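Local coordinates for proteasome assembly chaperone family protein (Pyrococcus furiosus, PDB 5Y9N) that belongs to the proteasome assembly chaperone family and probably acts as a chaperone-like factor, built as an assembly of five chains with long C-terminal helices, at residues 45-50 and 75-80; 32-37 and 82-87. All coordinates share one frame; numbering follows the deposited sequence.

The two contacts lie about 14 Å apart, centre to centre, and meet on the same mixed sheet of the PAC2-family domain. Along the chain the order is 32-37, 45-50, 75-80, 82-87, so contact 1 falls between the two halves of contact 2. Helix 32-43 leads directly into strand 47-53, and strand 72-77 turns directly into its neighbour 80-85. Contact 1 pairs two strands within the sheet; contact 2 lays the helix over the sheet. They also touch: M46 CE packs on I82 CD1, and the Y75 ring on I84. Sheet pairing and helix cover thus share one patch of side chains.

Contact 1: 45-50 and 75-80; sequences DMDLIG and YGKNNI
The Y75 ring has the carbonyl oxygen of D47 at its edge, near the ring plane, while L48 approaches obliquely, its CA 3.7 Å from Y75 CD1 and its CB alongside CE1. Y75 and L48 project from the same face of the sheet; chi1 of -70° turns the ring so that CD1 and CE1 lie by L48, and the Y75 hydroxyl reaches R73 for a hydrogen bond. The carboxylates of D45 and D47 both turn an OD2 to the ammonium group of K77, at 3.7 Å and 3.8 Å from NZ, two long salt bridges.

Behind these groups runs an antiparallel pairing. D47 and G76 form a hydrogen-bonded pair: D47 N gives to G76 O at 2.9 Å, and G76 N returns to D47 O in that carbonyl's plane. L48 and Y75 follow as a non-hydrogen-bonded pair, and just beyond, I49 and G50 both face F74 in a classic beta bulge. I49 leans its branches over the backbone of G76. M46 runs extended beyond CG, laying SD against the Y75-G76 peptide and bringing CE to I80 CG2 at 3.8 Å, where the two side chains cross at about a right angle.

K77, bent at chi2 and chi3, also donates from NZ to D45 O at 3.0 Å. D45, with positive phi, is the C-prime residue of the Schellman motif ending helix 32-43. One lysine thus ties that helix end to the sheet, and the two aspartates, with D45 O, would probably stabilise its positive charge, though both salt bridges are long.

Contact 2: 32-37 and 82-87; sequences VGHIAA and IAIADI
H34 and A37 belong to the helix of a strand-turn-helix unit: helix 32-43 follows strand 21-25 and lies over the mixed sheet, here crossing strand 80-85. The axes of the short segments, helix 32-37 and strand 82-85, come within 8.8 Å, with 128° between their directions. The CB of A37 points toward the strand. It meets I82 CG2 at 3.8 Å and also the CD1 end of I84, while I82 CG2 lies close to A37 O as well. I84 serves both helix residues: chi2 of -61° bends CD1 back to A37, and the other branch, CG2, comes obliquely to the H34 ring, 3.9 Å from CE1.

H34 stands over the end of the strand, where A85 gives way to D86; chi1 of 179° sets its CG opposite the backbone N and carries the ring toward those two residues. The imidazole meets D86 through its edge: CE1 faces D86 OD1, which lies in the ring plane, and the carbonyl oxygen of A85 sits at the same edge. The carboxylate of D86 is turned well out of the ring plane, and its OD2 has a long, weak ion pair with R73.

Strand 80-85 is bordered by strand 21-25, through backbone bonds of A83 to I23 and G25, and by strand 72-77, through I82 to Y75 and I84 to R73. V32, I35 and A36 pack on helix 188-202, so helix 32-43 has that helix as a neighbour as well as the sheet.

Contact 1: 45-50 and 75-80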
# COMPACT_ATOMS: atom_id res chain seq x y z
N ASP A 45 42.00 -10.83 0.17
CA ASP A 45 42.30 -9.80 -0.84
C ASP A 45 41.52 -10.02 -2.14
O ASP A 45 42.11 -10.07 -3.23
CB ASP A 45 43.83 -9.68 -1.12
CG ASP A 45 44.21 -8.44 -1.96
OD1 ASP A 45 43.93 -7.30 -1.54
OD2 ASP A 45 44.80 -8.61 -3.05
N MET A 46 40.20 -10.16 -2.01
CA MET A 46 39.33 -10.41 -3.17
C MET A 46 39.12 -9.13 -3.95
O MET A 46 39.25 -8.06 -3.41
CB MET A 46 37.97 -10.96 -2.74
CG MET A 46 38.02 -12.27 -2.00
SD MET A 46 36.49 -13.20 -2.26
CE MET A 46 36.86 -14.65 -1.28
N ASP A 47 38.79 -9.27 -5.22
CA ASP A 47 38.48 -8.14 -6.07
C ASP A 47 36.98 -8.06 -6.22
O ASP A 47 36.28 -9.06 -6.10
CB ASP A 47 39.11 -8.35 -7.46
CG ASP A 47 40.60 -8.56 -7.39
OD1 ASP A 47 41.31 -7.58 -7.15
OD2 ASP A 47 41.05 -9.71 -7.58
N LEU A 48 36.49 -6.85 -6.49
CA LEU A 48 35.10 -6.66 -6.85
C LEU A 48 34.94 -7.18 -8.28
O LEU A 48 35.45 -6.57 -9.20
CB LEU A 48 34.74 -5.17 -6.77
CG LEU A 48 33.37 -4.73 -7.30
CD1 LEU A 48 32.25 -5.35 -6.48
CD2 LEU A 48 33.31 -3.20 -7.30
N ILE A 49 34.23 -8.28 -8.45
CA ILE A 49 34.08 -8.91 -9.77
C ILE A 49 32.72 -8.73 -10.43
O ILE A 49 32.59 -8.96 -11.62
CB ILE A 49 34.41 -10.42 -9.73
CG1 ILE A 49 33.41 -11.23 -8.89
CG2 ILE A 49 35.83 -10.61 -9.22
CD1 ILE A 49 33.62 -12.74 -8.94
N GLY A 50 31.72 -8.35 -9.64
CA GLY A 50 30.40 -8.12 -10.19
C GLY A 50 29.36 -7.59 -9.22
O GLY A 50 29.66 -7.28 -8.06
N TYR A 75 32.40 -10.40 -4.65
CA TYR A 75 33.85 -10.38 -4.53
C TYR A 75 34.40 -11.75 -4.94
O TYR A 75 33.74 -12.78 -4.74
CB TYR A 75 34.26 -10.03 -3.10
CG TYR A 75 33.95 -8.59 -2.75
CD1 TYR A 75 34.74 -7.54 -3.25
CD2 TYR A 75 32.89 -8.25 -1.92
CE1 TYR A 75 34.47 -6.22 -2.94
CE2 TYR A 75 32.59 -6.93 -1.62
CZ TYR A 75 33.37 -5.92 -2.14
OH TYR A 75 33.08 -4.63 -1.85
N GLY A 76 35.59 -11.77 -5.53
CA GLY A 76 36.20 -13.02 -5.98
C GLY A 76 37.71 -13.07 -5.84
O GLY A 76 38.41 -12.05 -5.93
N LYS A 77 38.20 -14.28 -5.57
CA LYS A 77 39.61 -14.65 -5.71
C LYS A 77 39.61 -16.07 -6.21
O LYS A 77 39.12 -16.95 -5.50
CB LYS A 77 40.38 -14.56 -4.40
CG LYS A 77 41.90 -14.56 -4.55
CD LYS A 77 42.35 -13.36 -5.37
CE LYS A 77 43.64 -12.75 -4.88
NZ LYS A 77 43.74 -11.34 -5.39
N ASN A 78 40.14 -16.27 -7.42
CA ASN A 78 40.21 -17.57 -8.09
C ASN A 78 39.39 -18.69 -7.48
O ASN A 78 39.86 -19.37 -6.59
CB ASN A 78 41.71 -18.03 -8.27
CG ASN A 78 42.60 -17.80 -7.03
OD1 ASN A 78 43.53 -16.99 -7.09
ND2 ASN A 78 42.36 -18.53 -5.95
N ASN A 79 38.17 -18.89 -7.96
CA ASN A 79 37.29 -20.05 -7.53
C ASN A 79 36.33 -19.80 -6.35
O ASN A 79 35.29 -20.47 -6.27
CB ASN A 79 38.01 -21.45 -7.47
CG ASN A 79 38.26 -21.99 -6.05
OD1 ASN A 79 38.97 -21.39 -5.26
ND2 ASN A 79 37.74 -23.19 -5.75
N ILE A 80 36.65 -18.85 -5.46
CA ILE A 80 35.69 -18.44 -4.42
C ILE A 80 35.00 -17.13 -4.84
O ILE A 80 35.66 -16.16 -5.22
CB ILE A 80 36.35 -18.32 -3.05
CG1 ILE A 80 37.03 -19.65 -2.70
CG2 ILE A 80 35.30 -18.00 -1.98
CD1 ILE A 80 37.81 -19.69 -1.40

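Contact 2: 32-37 and 82-87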
# COMPACT_ATOMS: atom_id res chain seq x y z
N VAL A 32 25.73 -11.46 11.47
CA VAL A 32 26.68 -12.57 11.61
C VAL A 32 27.21 -12.96 10.22
O VAL A 32 28.40 -12.81 9.94
CB VAL A 32 26.03 -13.79 12.29
CG1 VAL A 32 26.99 -14.99 12.29
CG2 VAL A 32 25.60 -13.46 13.72
N GLY A 33 26.31 -13.42 9.36
CA GLY A 33 26.63 -13.68 7.98
C GLY A 33 27.39 -12.57 7.31
O GLY A 33 28.41 -12.79 6.68
N HIS A 34 26.89 -11.36 7.50
CA HIS A 34 27.41 -10.20 6.79
C HIS A 34 28.83 -9.89 7.21
O HIS A 34 29.66 -9.56 6.38
CB HIS A 34 26.49 -9.00 7.05
CG HIS A 34 26.93 -7.75 6.40
ND1 HIS A 34 26.55 -7.38 5.13
CD2 HIS A 34 27.74 -6.75 6.84
CE1 HIS A 34 27.13 -6.24 4.81
NE2 HIS A 34 27.86 -5.84 5.82
N ILE A 35 29.10 -9.96 8.50
CA ILE A 35 30.44 -9.65 9.01
C ILE A 35 31.41 -10.74 8.56
O ILE A 35 32.52 -10.43 8.12
CB ILE A 35 30.45 -9.50 10.54
CG1 ILE A 35 29.75 -8.21 10.93
CG2 ILE A 35 31.87 -9.47 11.08
CD1 ILE A 35 29.27 -8.17 12.36
N ALA A 36 30.99 -11.99 8.70
CA ALA A 36 31.77 -13.14 8.26
C ALA A 36 32.16 -13.04 6.79
O ALA A 36 33.34 -13.09 6.44
CB ALA A 36 31.01 -14.43 8.50
N ALA A 37 31.17 -12.84 5.93
CA ALA A 37 31.41 -12.75 4.49
C ALA A 37 32.34 -11.59 4.16
O ALA A 37 33.23 -11.72 3.34
CB ALA A 37 30.12 -12.59 3.74
N ILE A 82 32.23 -14.40 -3.16
CA ILE A 82 31.53 -13.97 -1.95
C ILE A 82 30.49 -12.90 -2.31
O ILE A 82 30.85 -11.86 -2.88
CB ILE A 82 32.48 -13.46 -0.86
CG1 ILE A 82 33.30 -14.64 -0.37
CG2 ILE A 82 31.69 -12.86 0.30
CD1 ILE A 82 34.22 -14.35 0.80
N ALA A 83 29.23 -13.19 -1.97
CA ALA A 83 28.10 -12.29 -2.24
C ALA A 83 27.74 -11.48 -0.98
O ALA A 83 27.48 -12.07 0.09
CB ALA A 83 26.91 -13.09 -2.72
N ILE A 84 27.75 -10.16 -1.14
CA ILE A 84 27.49 -9.20 -0.07
C ILE A 84 26.35 -8.27 -0.48
O ILE A 84 26.21 -7.90 -1.64
CB ILE A 84 28.73 -8.29 0.20
CG1 ILE A 84 29.99 -9.11 0.51
CG2 ILE A 84 28.47 -7.29 1.33
CD1 ILE A 84 29.88 -9.97 1.74
N ALA A 85 25.54 -7.89 0.49
CA ALA A 85 24.52 -6.85 0.34
C ALA A 85 24.58 -5.90 1.54
O ALA A 85 24.84 -6.32 2.66
CB ALA A 85 23.15 -7.50 0.23
N ASP A 86 24.33 -4.62 1.29
CA ASP A 86 24.24 -3.64 2.40
C ASP A 86 22.84 -3.13 2.72
O ASP A 86 22.68 -2.20 3.48
CB ASP A 86 25.21 -2.49 2.15
CG ASP A 86 26.64 -2.83 2.53
OD1 ASP A 86 26.91 -3.97 2.89
OD2 ASP A 86 27.48 -1.93 2.48
N ILE A 87 21.81 -3.77 2.18
CA ILE A 87 20.45 -3.37 2.38
C ILE A 87 19.60 -4.62 2.54
O ILE A 87 19.91 -5.67 2.00
CB ILE A 87 19.91 -2.52 1.23
CG1 ILE A 87 19.95 -3.24 -0.09
CG2 ILE A 87 20.77 -1.27 1.08
CD1 ILE A 87 19.51 -2.37 -1.26